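PDB 2VMD: discoidin-2 from Dictyostelium discoideum, which binds galactose and N-acetylgalactosamine as a homotrimeric lectin and may be needed for spore formation and for building the spore coat. Local coordinates for residues S163-E168 and V193-V198; V169-R174 and V243-F248; R183-H188 and L233-W238; Q216-G221 and G239-Y244. All coordinates share one frame; numbering follows the deposited sequence. Where two conformers were deposited one is given.

Contact 1 of 4, residues S163-E168 and V193-V198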
# COMPACT_ATOMS: atom_id res chain seq x y z
N SER A 163 -2.57 0.05 -10.09
CA SER A 163 -3.93 0.53 -10.13
C SER A 163 -4.65 -0.19 -11.29
O SER A 163 -4.03 -0.53 -12.29
CB SER A 163 -3.94 2.04 -10.36
OG SER A 163 -3.29 2.76 -9.29
N VAL A 164 -5.95 -0.40 -11.15
CA VAL A 164 -6.72 -1.21 -12.10
C VAL A 164 -8.08 -0.58 -12.42
O VAL A 164 -8.77 -0.09 -11.53
CB VAL A 164 -6.96 -2.61 -11.52
CG1 VAL A 164 -7.92 -3.38 -12.39
CG2 VAL A 164 -5.66 -3.35 -11.36
N GLN A 165 -8.46 -0.62 -13.68
CA GLN A 165 -9.81 -0.21 -14.09
C GLN A 165 -10.34 -1.27 -15.06
O GLN A 165 -9.57 -1.89 -15.79
CB GLN A 165 -9.83 1.17 -14.73
CG GLN A 165 -9.58 2.33 -13.71
CD GLN A 165 -9.92 3.66 -14.27
OE1 GLN A 165 -11.08 4.05 -14.27
NE2 GLN A 165 -8.91 4.38 -14.75
N VAL A 166 -11.64 -1.48 -15.04
CA VAL A 166 -12.23 -2.56 -15.84
C VAL A 166 -13.47 -2.11 -16.60
O VAL A 166 -14.17 -1.13 -16.23
CB VAL A 166 -12.60 -3.80 -14.98
CG1 VAL A 166 -11.41 -4.33 -14.21
CG2 VAL A 166 -13.72 -3.45 -14.05
N GLY A 167 -13.77 -2.87 -17.65
CA GLY A 167 -14.92 -2.57 -18.45
C GLY A 167 -15.15 -3.65 -19.48
O GLY A 167 -14.47 -4.68 -19.51
N GLU A 168 -16.11 -3.38 -20.33
CA GLU A 168 -16.43 -4.30 -21.41
C GLU A 168 -16.69 -3.50 -22.66
O GLU A 168 -17.07 -2.31 -22.60
CB GLU A 168 -17.58 -5.21 -21.04
CG GLU A 168 -18.96 -4.69 -21.34
CD GLU A 168 -20.06 -5.77 -21.10
OE1 GLU A 168 -20.04 -6.42 -20.05
OE2 GLU A 168 -20.93 -5.96 -21.98
N VAL A 193 -12.37 6.73 -14.93
CA VAL A 193 -11.53 7.81 -14.42
C VAL A 193 -10.20 7.84 -15.18
O VAL A 193 -9.65 6.80 -15.49
CB VAL A 193 -11.26 7.63 -12.91
CG1 VAL A 193 -10.21 8.64 -12.41
CG2 VAL A 193 -12.56 7.78 -12.12
N GLU A 194 -9.69 9.04 -15.47
CA GLU A 194 -8.38 9.19 -16.09
C GLU A 194 -7.24 8.68 -15.19
O GLU A 194 -7.20 8.99 -13.99
CB GLU A 194 -8.15 10.64 -16.49
CG GLU A 194 -6.93 10.81 -17.38
CD GLU A 194 -6.71 12.22 -17.88
OE1 GLU A 194 -7.54 13.12 -17.59
OE2 GLU A 194 -5.69 12.43 -18.58
N PHE A 195 -6.34 7.87 -15.76
CA PHE A 195 -5.10 7.42 -15.09
C PHE A 195 -4.07 8.55 -15.03
O PHE A 195 -4.15 9.52 -15.79
CB PHE A 195 -4.46 6.25 -15.85
CG PHE A 195 -5.15 4.90 -15.64
CD1 PHE A 195 -4.96 4.17 -14.48
CD2 PHE A 195 -5.92 4.33 -16.66
CE1 PHE A 195 -5.57 2.91 -14.31
CE2 PHE A 195 -6.54 3.07 -16.51
CZ PHE A 195 -6.35 2.37 -15.33
N LEU A 196 -3.07 8.39 -14.16
CA LEU A 196 -1.97 9.36 -14.04
C LEU A 196 -0.83 9.11 -15.03
O LEU A 196 -0.12 10.06 -15.43
CB LEU A 196 -1.46 9.40 -12.60
CG LEU A 196 -2.40 10.03 -11.55
CD1 LEU A 196 -1.86 9.84 -10.12
CD2 LEU A 196 -2.68 11.53 -11.84
N SER A 197 -0.65 7.84 -15.42
CA SER A 197 0.23 7.46 -16.53
C SER A 197 -0.50 6.45 -17.45
O SER A 197 -1.62 6.04 -17.15
CB SER A 197 1.53 6.87 -16.01
OG SER A 197 1.25 5.71 -15.22
N VAL A 198 0.14 6.06 -18.55
CA VAL A 198 -0.53 5.25 -19.58
C VAL A 198 -0.51 3.81 -19.10
O VAL A 198 0.55 3.30 -18.76
CB VAL A 198 0.10 5.44 -20.97
CG1 VAL A 198 -0.58 4.57 -22.02
CG2 VAL A 198 -0.01 6.89 -21.40
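The backbones of 163-168 and 193-198 do not pair as strands: their CA atoms come no nearer than 8.2 Å, between Q165 and V193, and the CA atoms of S163 and F195 are 8.6 Å apart. Side chains therefore bridge the gap, chiefly the glutamine of an extended strand and the phenylalanine of an irregular loop. Q165 has CG beside its own backbone N (chi1 -71°) and then runs out straight, which carries its amide to the backbone of V193. There both ends of the amide are used. V193 N gives a hydrogen bond of 3.0 Å to Q165 OE1, arriving in the carbonyl plane on a lone pair, while Q165 NE2 gives one of 2.6 Å to V193 O, with an N-H...O angle of 166°. A primary amide suits this place because it can donate and accept at once, as a strand neighbour would.

In the lectin-like domain, a sandwich of two three-stranded antiparallel sheets in the H-type lectin family, this fastens the loop between strands 183-190 and 200-211 to strand 163-170, an edge strand of its sheet within the chain. The F195 ring approaches Q165 from the opposite direction. Q165 NE2 sits over one ring face, displaced toward the rim and 3.2 Å from F195 CE2, with the amide and ring planes 65° apart. Farther back along the same side chain, Q165 CG rests 3.6 Å from F195 CZ. S163 is small enough to lie beside the ring, its CB 4.4 Å from F195 CE1. F191 meets the ring edge-to-face, and Y159 of a neighbouring subunit packs against S163, Q165 and F195.

Contact 2 of 4, residues V169-R174 and V243-F248; sequences VSIGDR and VYDLTF. With MBG (methyl beta-D-galactopyranoside), chain D.
Y244 O is gripped by two nitrogens of one arginine: R174 NE at 3.0 Å and R174 NH2 at 2.8 Å, both from the same face of the carbonyl plane. The R174 chain bends at chi2 and chi3 (-72° and 77°), folding the guanidinium back flat over the Y244 ring, with centres 3.8 Å apart and planes at 3°. This is a stacked cation-pi pair, and R174 CD adds a CH-pi contact to the same face. On the opposite face lies methyl beta-D-galactopyranoside, its C4 3.6 Å from Y244 CD1. An aromatic residue suits this place because it offers the sugar's C-H groups one face and the arginine the other.

Farther along, G172 N donates to D245 OD1 at 2.9 Å, meeting it from above the carboxylate plane, while K207 holds D245 OD2 in a salt bridge. I171 turns inward, CD1 against V243 CG1 and L246 CB. The ladder closes with S170 OG and T247 OG1 hydrogen-bonded at 2.6 Å and the V169-F248 backbone pair. On its other side strand 242-254 forms a classic beta bulge with strand 200-211, Y244 and D245 both facing D209, beside a galactose site to which D209 and, from a neighbouring subunit, R218 and W238 contribute.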
# COMPACT_ATOMS: atom_id res chain seq x y z
N VAL A 169 -16.45 -4.13 -23.80
CA VAL A 169 -16.61 -3.44 -25.07
C VAL A 169 -17.06 -4.46 -26.14
O VAL A 169 -16.56 -5.58 -26.20
CB VAL A 169 -15.33 -2.67 -25.45
CG1 VAL A 169 -14.12 -3.59 -25.40
CG2 VAL A 169 -15.48 -1.97 -26.79
N SER A 170 -18.05 -4.05 -26.92
CA SER A 170 -18.68 -4.89 -27.95
C SER A 170 -18.65 -4.13 -29.27
O SER A 170 -18.53 -2.91 -29.28
CB SER A 170 -20.14 -5.13 -27.59
OG SER A 170 -20.28 -6.10 -26.57
N ILE A 171 -18.80 -4.85 -30.38
CA ILE A 171 -18.98 -4.18 -31.69
C ILE A 171 -20.34 -3.44 -31.66
O ILE A 171 -20.42 -2.26 -31.98
CB ILE A 171 -18.94 -5.18 -32.88
CG1 ILE A 171 -17.61 -5.96 -32.87
CG2 ILE A 171 -19.07 -4.43 -34.23
CD1 ILE A 171 -17.58 -7.15 -33.85
N GLY A 172 -21.39 -4.15 -31.26
CA GLY A 172 -22.69 -3.57 -31.00
C GLY A 172 -23.53 -3.27 -32.24
O GLY A 172 -24.68 -2.79 -32.13
N ASP A 173 -22.97 -3.56 -33.41
CA ASP A 173 -23.68 -3.43 -34.67
C ASP A 173 -23.14 -4.39 -35.74
O ASP A 173 -22.28 -5.24 -35.45
CB ASP A 173 -23.71 -1.97 -35.16
CG ASP A 173 -22.38 -1.50 -35.69
OD1 ASP A 173 -21.45 -2.34 -35.89
OD2 ASP A 173 -22.27 -0.27 -35.93
N ARG A 174 -23.64 -4.25 -36.98
CA ARG A 174 -23.29 -5.23 -38.03
C ARG A 174 -22.12 -4.84 -38.91
O ARG A 174 -22.05 -5.30 -40.05
CB ARG A 174 -24.49 -5.61 -38.91
CG ARG A 174 -25.78 -5.91 -38.15
CD ARG A 174 -25.74 -7.25 -37.39
NE ARG A 174 -24.96 -7.21 -36.14
CZ ARG A 174 -25.42 -6.77 -34.96
NH1 ARG A 174 -26.67 -6.30 -34.86
NH2 ARG A 174 -24.63 -6.80 -33.89
N VAL A 243 -18.79 -11.43 -39.01
CA VAL A 243 -18.84 -11.36 -37.55
C VAL A 243 -20.03 -10.47 -37.22
O VAL A 243 -20.02 -9.29 -37.58
CB VAL A 243 -17.55 -10.78 -36.96
CG1 VAL A 243 -17.68 -10.58 -35.43
CG2 VAL A 243 -16.32 -11.65 -37.33
N TYR A 244 -21.02 -11.05 -36.54
CA TYR A 244 -22.27 -10.39 -36.13
C TYR A 244 -22.07 -9.55 -34.87
O TYR A 244 -22.49 -8.37 -34.83
CB TYR A 244 -23.37 -11.42 -35.94
CG TYR A 244 -24.80 -10.90 -35.82
CD1 TYR A 244 -25.66 -10.95 -36.92
CD2 TYR A 244 -25.28 -10.39 -34.61
CE1 TYR A 244 -26.97 -10.48 -36.82
CE2 TYR A 244 -26.59 -9.94 -34.50
CZ TYR A 244 -27.43 -9.98 -35.60
OH TYR A 244 -28.73 -9.52 -35.47
N ASP A 245 -21.36 -10.11 -33.88
CA ASP A 245 -20.94 -9.33 -32.70
C ASP A 245 -19.80 -10.05 -32.01
O ASP A 245 -19.70 -11.28 -32.10
CB ASP A 245 -22.12 -9.19 -31.72
CG ASP A 245 -21.99 -7.97 -30.77
OD1 ASP A 245 -21.14 -7.07 -30.97
OD2 ASP A 245 -22.80 -7.91 -29.81
N LEU A 246 -18.99 -9.28 -31.26
CA LEU A 246 -17.94 -9.84 -30.41
C LEU A 246 -17.94 -8.95 -29.17
O LEU A 246 -18.22 -7.75 -29.28
CB LEU A 246 -16.56 -9.73 -31.09
CG LEU A 246 -16.11 -10.68 -32.20
CD1 LEU A 246 -14.79 -10.18 -32.90
CD2 LEU A 246 -15.99 -12.10 -31.70
N THR A 247 -17.72 -9.53 -27.99
CA THR A 247 -17.58 -8.73 -26.74
C THR A 247 -16.28 -9.13 -26.02
O THR A 247 -16.00 -10.32 -25.88
CB THR A 247 -18.78 -8.96 -25.78
OG1 THR A 247 -20.01 -8.69 -26.46
CG2 THR A 247 -18.68 -8.08 -24.48
N PHE A 248 -15.53 -8.12 -25.55
CA PHE A 248 -14.33 -8.29 -24.71
C PHE A 248 -14.54 -7.61 -23.35
O PHE A 248 -15.11 -6.51 -23.28
CB PHE A 248 -13.12 -7.67 -25.39
CG PHE A 248 -12.65 -8.42 -26.59
CD1 PHE A 248 -11.69 -9.43 -26.47
CD2 PHE A 248 -13.15 -8.13 -27.86
CE1 PHE A 248 -11.26 -10.15 -27.59
CE2 PHE A 248 -12.71 -8.85 -28.99
CZ PHE A 248 -11.77 -9.85 -28.84
C1 MBG D . -29.82 -14.44 -35.66
C2 MBG D . -29.27 -14.30 -34.22
C3 MBG D . -28.06 -13.38 -34.24
C4 MBG D . -27.01 -13.89 -35.24
C5 MBG D . -27.69 -14.10 -36.61
C6 MBG D . -26.70 -14.66 -37.62
C7 MBG D . -31.19 -16.14 -34.64
O1 MBG D . -31.04 -15.21 -35.76
O2 MBG D . -30.22 -13.77 -33.29
O3 MBG D . -27.54 -13.25 -32.91
O4 MBG D . -26.44 -15.12 -34.77
O5 MBG D . -28.78 -15.03 -36.50
O6 MBG D . -27.28 -14.57 -38.94
O HOH W 1 -20.37 -6.79 -36.82

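Contact 3 of 4, residues R183-H188 and L233-W238. With MBG (methyl beta-D-galactopyranoside), chain B.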
# COMPACT_ATOMS: atom_id res chain seq x y z
N ARG A 183 -10.85 -6.86 -42.50
CA ARG A 183 -11.85 -5.85 -42.14
C ARG A 183 -11.80 -5.58 -40.63
O ARG A 183 -11.66 -6.49 -39.84
CB ARG A 183 -13.25 -6.28 -42.56
CG ARG A 183 -13.42 -6.45 -44.07
CD ARG A 183 -14.57 -7.36 -44.40
NE ARG A 183 -14.10 -8.74 -44.33
CZ ARG A 183 -14.73 -9.73 -43.67
NH1 ARG A 183 -15.89 -9.50 -43.08
NH2 ARG A 183 -14.22 -10.95 -43.65
N THR A 184 -11.88 -4.32 -40.26
CA THR A 184 -11.77 -3.96 -38.84
C THR A 184 -12.81 -2.91 -38.51
O THR A 184 -13.31 -2.20 -39.39
CB THR A 184 -10.39 -3.37 -38.49
OG1 THR A 184 -10.20 -2.16 -39.23
CG2 THR A 184 -9.27 -4.33 -38.79
N ILE A 185 -13.16 -2.83 -37.24
CA ILE A 185 -13.83 -1.66 -36.74
C ILE A 185 -13.22 -1.33 -35.38
O ILE A 185 -12.75 -2.22 -34.66
CB ILE A 185 -15.37 -1.80 -36.68
CG1 ILE A 185 -15.95 -0.44 -36.32
CG2 ILE A 185 -15.79 -2.86 -35.68
CD1 ILE A 185 -17.42 -0.26 -36.56
N VAL A 186 -13.19 -0.03 -35.08
CA VAL A 186 -12.58 0.44 -33.85
C VAL A 186 -13.68 0.99 -32.96
O VAL A 186 -14.48 1.82 -33.40
CB VAL A 186 -11.51 1.53 -34.12
CG1 VAL A 186 -10.97 2.08 -32.83
CG2 VAL A 186 -10.36 0.98 -34.94
N ARG A 187 -13.72 0.51 -31.72
CA ARG A 187 -14.58 1.12 -30.70
C ARG A 187 -13.67 1.89 -29.74
O ARG A 187 -12.73 1.33 -29.20
CB ARG A 187 -15.38 0.05 -29.96
CG ARG A 187 -16.48 -0.60 -30.80
CD ARG A 187 -17.57 0.38 -31.12
NE ARG A 187 -18.59 -0.21 -31.98
CZ ARG A 187 -18.86 0.19 -33.23
NH1 ARG A 187 -18.18 1.19 -33.78
NH2 ARG A 187 -19.81 -0.41 -33.91
N HIS A 188 -13.93 3.19 -29.55
CA HIS A 188 -13.15 3.93 -28.54
C HIS A 188 -13.77 3.79 -27.16
O HIS A 188 -14.99 3.91 -26.99
CB HIS A 188 -12.89 5.40 -28.89
CG HIS A 188 -11.88 6.07 -27.99
ND1 HIS A 188 -10.53 6.03 -28.23
CD2 HIS A 188 -12.04 6.77 -26.84
CE1 HIS A 188 -9.89 6.68 -27.27
NE2 HIS A 188 -10.79 7.14 -26.42
N LEU A 233 -10.40 -0.41 -28.94
CA LEU A 233 -10.49 -1.84 -29.18
C LEU A 233 -10.72 -1.97 -30.67
O LEU A 233 -11.77 -1.56 -31.20
CB LEU A 233 -11.64 -2.46 -28.42
CG LEU A 233 -11.63 -3.97 -28.11
CD1 LEU A 233 -11.34 -4.85 -29.35
CD2 LEU A 233 -10.68 -4.32 -26.98
N THR A 234 -9.72 -2.48 -31.36
CA THR A 234 -9.86 -2.78 -32.77
C THR A 234 -10.36 -4.22 -32.91
O THR A 234 -9.66 -5.15 -32.49
CB THR A 234 -8.51 -2.61 -33.40
OG1 THR A 234 -8.07 -1.27 -33.12
CG2 THR A 234 -8.59 -2.88 -34.92
N PHE A 235 -11.59 -4.39 -33.41
CA PHE A 235 -12.18 -5.71 -33.71
C PHE A 235 -11.78 -6.04 -35.14
O PHE A 235 -11.89 -5.17 -36.02
CB PHE A 235 -13.71 -5.65 -33.61
CG PHE A 235 -14.22 -5.36 -32.21
CD1 PHE A 235 -14.62 -6.39 -31.39
CD2 PHE A 235 -14.28 -4.05 -31.74
CE1 PHE A 235 -15.08 -6.14 -30.11
CE2 PHE A 235 -14.73 -3.78 -30.44
CZ PHE A 235 -15.14 -4.85 -29.62
N ILE A 236 -11.29 -7.27 -35.36
CA ILE A 236 -10.68 -7.66 -36.65
C ILE A 236 -11.24 -9.00 -37.17
O ILE A 236 -11.37 -9.96 -36.39
CB ILE A 236 -9.15 -7.81 -36.54
CG1 ILE A 236 -8.52 -6.59 -35.85
CG2 ILE A 236 -8.54 -8.03 -37.95
CD1 ILE A 236 -7.05 -6.84 -35.35
N THR A 237 -11.62 -9.05 -38.44
CA THR A 237 -11.87 -10.33 -39.11
C THR A 237 -11.17 -10.30 -40.46
O THR A 237 -10.72 -9.24 -40.87
CB THR A 237 -13.37 -10.73 -39.20
OG1 THR A 237 -13.48 -12.12 -39.53
CG2 THR A 237 -14.18 -9.88 -40.18
N TRP A 238 -11.01 -11.46 -41.09
CA TRP A 238 -10.36 -11.49 -42.41
C TRP A 238 -10.89 -12.69 -43.18
O TRP A 238 -11.89 -13.30 -42.75
CB TRP A 238 -8.82 -11.38 -42.30
CG TRP A 238 -8.18 -12.54 -41.57
CD1 TRP A 238 -7.45 -13.55 -42.13
CD2 TRP A 238 -8.17 -12.77 -40.15
NE1 TRP A 238 -7.00 -14.42 -41.15
CE2 TRP A 238 -7.41 -13.95 -39.92
CE3 TRP A 238 -8.71 -12.09 -39.04
CZ2 TRP A 238 -7.23 -14.50 -38.63
CZ3 TRP A 238 -8.51 -12.62 -37.76
CH2 TRP A 238 -7.78 -13.82 -37.56
C1 MBG B . -5.81 -17.96 -44.87
C2 MBG B . -5.81 -16.90 -43.74
C3 MBG B . -5.28 -17.54 -42.47
C4 MBG B . -6.09 -18.80 -42.12
C5 MBG B . -6.12 -19.72 -43.35
C6 MBG B . -6.96 -20.97 -43.08
C7 MBG B . -7.01 -16.24 -46.05
O1 MBG B . -6.19 -17.44 -46.16
O2 MBG B . -5.00 -15.75 -44.02
O3 MBG B . -5.28 -16.57 -41.41
O4 MBG B . -7.42 -18.43 -41.74
O5 MBG B . -6.69 -19.05 -44.48
O6 MBG B . -6.73 -21.93 -44.12
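An antiparallel ladder between strands 183-190 and 230-237 forms one side of the second three-stranded sheet of the lectin-like domain, and it ends at the sugar-binding tryptophan. R183 with T237, I185 with F235 and R187 with L233 are hydrogen-bonded pairs, joined by six backbone bonds of 2.8 to 2.9 Å. T184 with I236 and V186 with T234 are the non-hydrogen-bonded pairs between them, and their side chains share one face of the sheet. There T184 CG2 lies 3.8 Å from I236 CG1, the two side chains pointing the same way. All four are beta-branched, as suits extended backbone.

On the opposite face, that of R183, I185 and R187, the side chains look toward the other sheet. I185 CG2 packs 4.0 Å from F235 CB, and R187 lays its aliphatic part across F235, R187 CG 3.6 Å from F235 CE2. A bend at chi2 (-67°) then leads R187 away to I171 O and to D173, which takes its charge in a salt bridge. At the other end the R183 guanidinium has T237 CG2 over one face, toward the rim, 3.4 Å from R183 NH1. Its nitrogens are held by the backbone oxygens of G181, G239 and N241, so one long side chain with several N-H groups links the residues before its own strand to those that follow strand 230-237.

Just beyond T237, methyl beta-D-galactopyranoside meets the W238 indole at its edge, where W238 NE1 donates to sugar O3 at 2.8 Å, nearly straight at 170°. With R218 and with D209 of a neighbouring subunit, this makes the galactose site of an H-type lectin domain.

Contact 4 of 4, residues Q216-G221 and G239-Y244. With MBG (methyl beta-D-galactopyranoside), chain B; MBG (methyl beta-D-galactopyranoside), chain D.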
# COMPACT_ATOMS: atom_id res chain seq x y z
N GLN A 216 -13.75 -22.13 -41.64
CA GLN A 216 -12.71 -21.40 -40.88
C GLN A 216 -13.34 -20.28 -40.06
O GLN A 216 -14.04 -19.45 -40.62
CB GLN A 216 -11.66 -20.76 -41.81
CG GLN A 216 -10.35 -20.39 -41.07
CD GLN A 216 -9.56 -21.64 -40.78
OE1 GLN A 216 -9.90 -22.71 -41.29
NE2 GLN A 216 -8.50 -21.53 -39.97
N MET A 217 -13.06 -20.25 -38.75
CA MET A 217 -13.42 -19.11 -37.90
C MET A 217 -12.21 -18.17 -37.79
O MET A 217 -11.08 -18.64 -37.59
CB MET A 217 -13.86 -19.56 -36.50
CG MET A 217 -14.11 -18.41 -35.56
SD MET A 217 -15.55 -17.50 -36.13
CE MET A 217 -16.81 -18.61 -35.51
N ARG A 218 -12.45 -16.88 -37.98
CA ARG A 218 -11.41 -15.85 -37.90
C ARG A 218 -11.93 -14.63 -37.14
O ARG A 218 -12.82 -13.92 -37.62
CB ARG A 218 -10.97 -15.44 -39.30
CG ARG A 218 -10.46 -16.58 -40.16
CD ARG A 218 -10.07 -16.03 -41.53
NE ARG A 218 -9.56 -17.06 -42.43
CZ ARG A 218 -10.27 -17.61 -43.40
NH1 ARG A 218 -11.52 -17.23 -43.60
NH2 ARG A 218 -9.71 -18.52 -44.21
N TRP A 219 -11.40 -14.39 -35.94
CA TRP A 219 -11.74 -13.16 -35.20
C TRP A 219 -10.54 -12.81 -34.33
O TRP A 219 -9.74 -13.69 -33.95
CB TRP A 219 -13.10 -13.21 -34.42
CG TRP A 219 -13.19 -14.25 -33.31
CD1 TRP A 219 -13.82 -15.45 -33.37
CD2 TRP A 219 -12.61 -14.18 -31.99
NE1 TRP A 219 -13.66 -16.13 -32.20
CE2 TRP A 219 -12.92 -15.38 -31.33
CE3 TRP A 219 -11.85 -13.21 -31.32
CZ2 TRP A 219 -12.54 -15.64 -30.02
CZ3 TRP A 219 -11.46 -13.46 -30.03
CH2 TRP A 219 -11.80 -14.67 -29.38
N GLU A 220 -10.39 -11.53 -34.10
CA GLU A 220 -9.35 -11.06 -33.22
C GLU A 220 -9.75 -9.73 -32.61
O GLU A 220 -10.49 -8.96 -33.22
CB GLU A 220 -8.06 -10.89 -34.00
CG GLU A 220 -6.88 -10.57 -33.15
CD GLU A 220 -5.59 -10.55 -33.90
OE1 GLU A 220 -5.61 -10.75 -35.14
OE2 GLU A 220 -4.54 -10.35 -33.25
N GLY A 221 -9.27 -9.45 -31.40
CA GLY A 221 -9.44 -8.15 -30.78
C GLY A 221 -8.05 -7.65 -30.41
O GLY A 221 -7.17 -8.44 -30.08
N GLY A 239 -10.29 -13.03 -44.32
CA GLY A 239 -10.96 -13.88 -45.30
C GLY A 239 -12.37 -13.38 -45.56
O GLY A 239 -12.58 -12.17 -45.72
N ASN A 240 -13.34 -14.29 -45.60
CA ASN A 240 -14.72 -13.91 -45.85
C ASN A 240 -15.66 -14.14 -44.66
O ASN A 240 -16.86 -14.31 -44.85
CB ASN A 240 -15.24 -14.63 -47.11
CG ASN A 240 -14.50 -14.21 -48.37
OD1 ASN A 240 -14.13 -13.03 -48.55
ND2 ASN A 240 -14.27 -15.16 -49.26
N ASN A 241 -15.14 -14.11 -43.44
CA ASN A 241 -16.01 -14.32 -42.27
C ASN A 241 -16.90 -13.13 -42.06
O ASN A 241 -16.50 -12.00 -42.34
CB ASN A 241 -15.22 -14.57 -41.01
CG ASN A 241 -14.47 -15.87 -41.04
OD1 ASN A 241 -13.42 -15.96 -41.67
ND2 ASN A 241 -14.99 -16.88 -40.32
N ALA A 242 -18.11 -13.41 -41.58
CA ALA A 242 -19.10 -12.43 -41.20
C ALA A 242 -19.22 -12.49 -39.68
O ALA A 242 -19.66 -13.49 -39.13
CB ALA A 242 -20.43 -12.75 -41.87
N VAL A 243 -18.79 -11.43 -39.01
CA VAL A 243 -18.84 -11.36 -37.55
C VAL A 243 -20.03 -10.47 -37.22
O VAL A 243 -20.02 -9.29 -37.58
CB VAL A 243 -17.55 -10.78 -36.96
CG1 VAL A 243 -17.68 -10.58 -35.43
CG2 VAL A 243 -16.32 -11.65 -37.33
N TYR A 244 -21.02 -11.05 -36.54
CA TYR A 244 -22.27 -10.39 -36.13
C TYR A 244 -22.07 -9.55 -34.87
O TYR A 244 -22.49 -8.37 -34.83
CB TYR A 244 -23.37 -11.42 -35.94
CG TYR A 244 -24.80 -10.90 -35.82
CD1 TYR A 244 -25.66 -10.95 -36.92
CD2 TYR A 244 -25.28 -10.39 -34.61
CE1 TYR A 244 -26.97 -10.48 -36.82
CE2 TYR A 244 -26.59 -9.94 -34.50
CZ TYR A 244 -27.43 -9.98 -35.60
OH TYR A 244 -28.73 -9.52 -35.47
C1 MBG B . -5.81 -17.96 -44.87
C2 MBG B . -5.81 -16.90 -43.74
C3 MBG B . -5.28 -17.54 -42.47
C4 MBG B . -6.09 -18.80 -42.12
C5 MBG B . -6.12 -19.72 -43.35
C6 MBG B . -6.96 -20.97 -43.08
C7 MBG B . -7.01 -16.24 -46.05
O1 MBG B . -6.19 -17.44 -46.16
O2 MBG B . -5.00 -15.75 -44.02
O3 MBG B . -5.28 -16.57 -41.41
O4 MBG B . -7.42 -18.43 -41.74
O5 MBG B . -6.69 -19.05 -44.48
O6 MBG B . -6.73 -21.93 -44.12
C1 MBG D . -29.82 -14.44 -35.66
C2 MBG D . -29.27 -14.30 -34.22
C3 MBG D . -28.06 -13.38 -34.24
C4 MBG D . -27.01 -13.89 -35.24
C5 MBG D . -27.69 -14.10 -36.61
C6 MBG D . -26.70 -14.66 -37.62
C7 MBG D . -31.19 -16.14 -34.64
O1 MBG D . -31.04 -15.21 -35.76
O2 MBG D . -30.22 -13.77 -33.29
O3 MBG D . -27.54 -13.25 -32.91
O4 MBG D . -26.44 -15.12 -34.77
O5 MBG D . -28.78 -15.03 -36.50
O6 MBG D . -27.28 -14.57 -38.94
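N241 reaches across to 216-221 with both ends of its amide. N241 ND2 donates to Q216 O at 2.8 Å, in the carbonyl plane and on a lone pair, and also serves H211 O. Its other end, N241 OD1, accepts from R218 NH1 at 3.0 Å, the guanidinium and amide planes standing 83° apart. An asparagine is short enough to lie buried here and can serve two backbone acceptors through ND2 and one donor through OD1.

R218 is extended from CG to NE (chi2 179°, chi3 -180°), so its guanidinium reaches the sugar with every nitrogen in use. R218 NE donates to O4 of methyl beta-D-galactopyranoside at 2.6 Å, and R218 NH2 to its O5 at 3.1 Å. NH1 points back into the protein, to N241 OD1 and, in a salt bridge, to D213. G239, without a side chain, brings its CA over one guanidinium face, 3.8 Å from R218 NH1. Q216 CG rests over the guanidinium toward its rim, and the Q216 amide is held by H211 and D209 of a neighbouring subunit, with Q216 NE2 3.5 Å from sugar C6. R218 O accepts from the T237 hydroxyl, and V243 CG2 lies against it.

The second shell of N241 and D213 should thus hold the rotation of the guanidinium, leaving NE and NH2 directed at O4 and O5. Gripping the axial O4 is consistent with a preference for galactose.

All four contacts lie in the lectin-like domain, but they differ in depth and chemistry. Contacts 1 and 4 are buried and lack strand pairing: in each an amide side chain, Q165 or N241, spans the gap. Contacts 2 and 3 are partly buried antiparallel pairs, one in each sheet, and their centres are about 9 Å apart. They meet through I171 on F235 and through a charged side chain that crosses between the sheets. Contact 4 joins those two sheets near the sugar, sharing V243 and Y244 with contact 2 and one bound galactoside with each of contacts 2 and 3. Contact 1 shares strand 163-170 with contact 2 but lies away from the sugar sites.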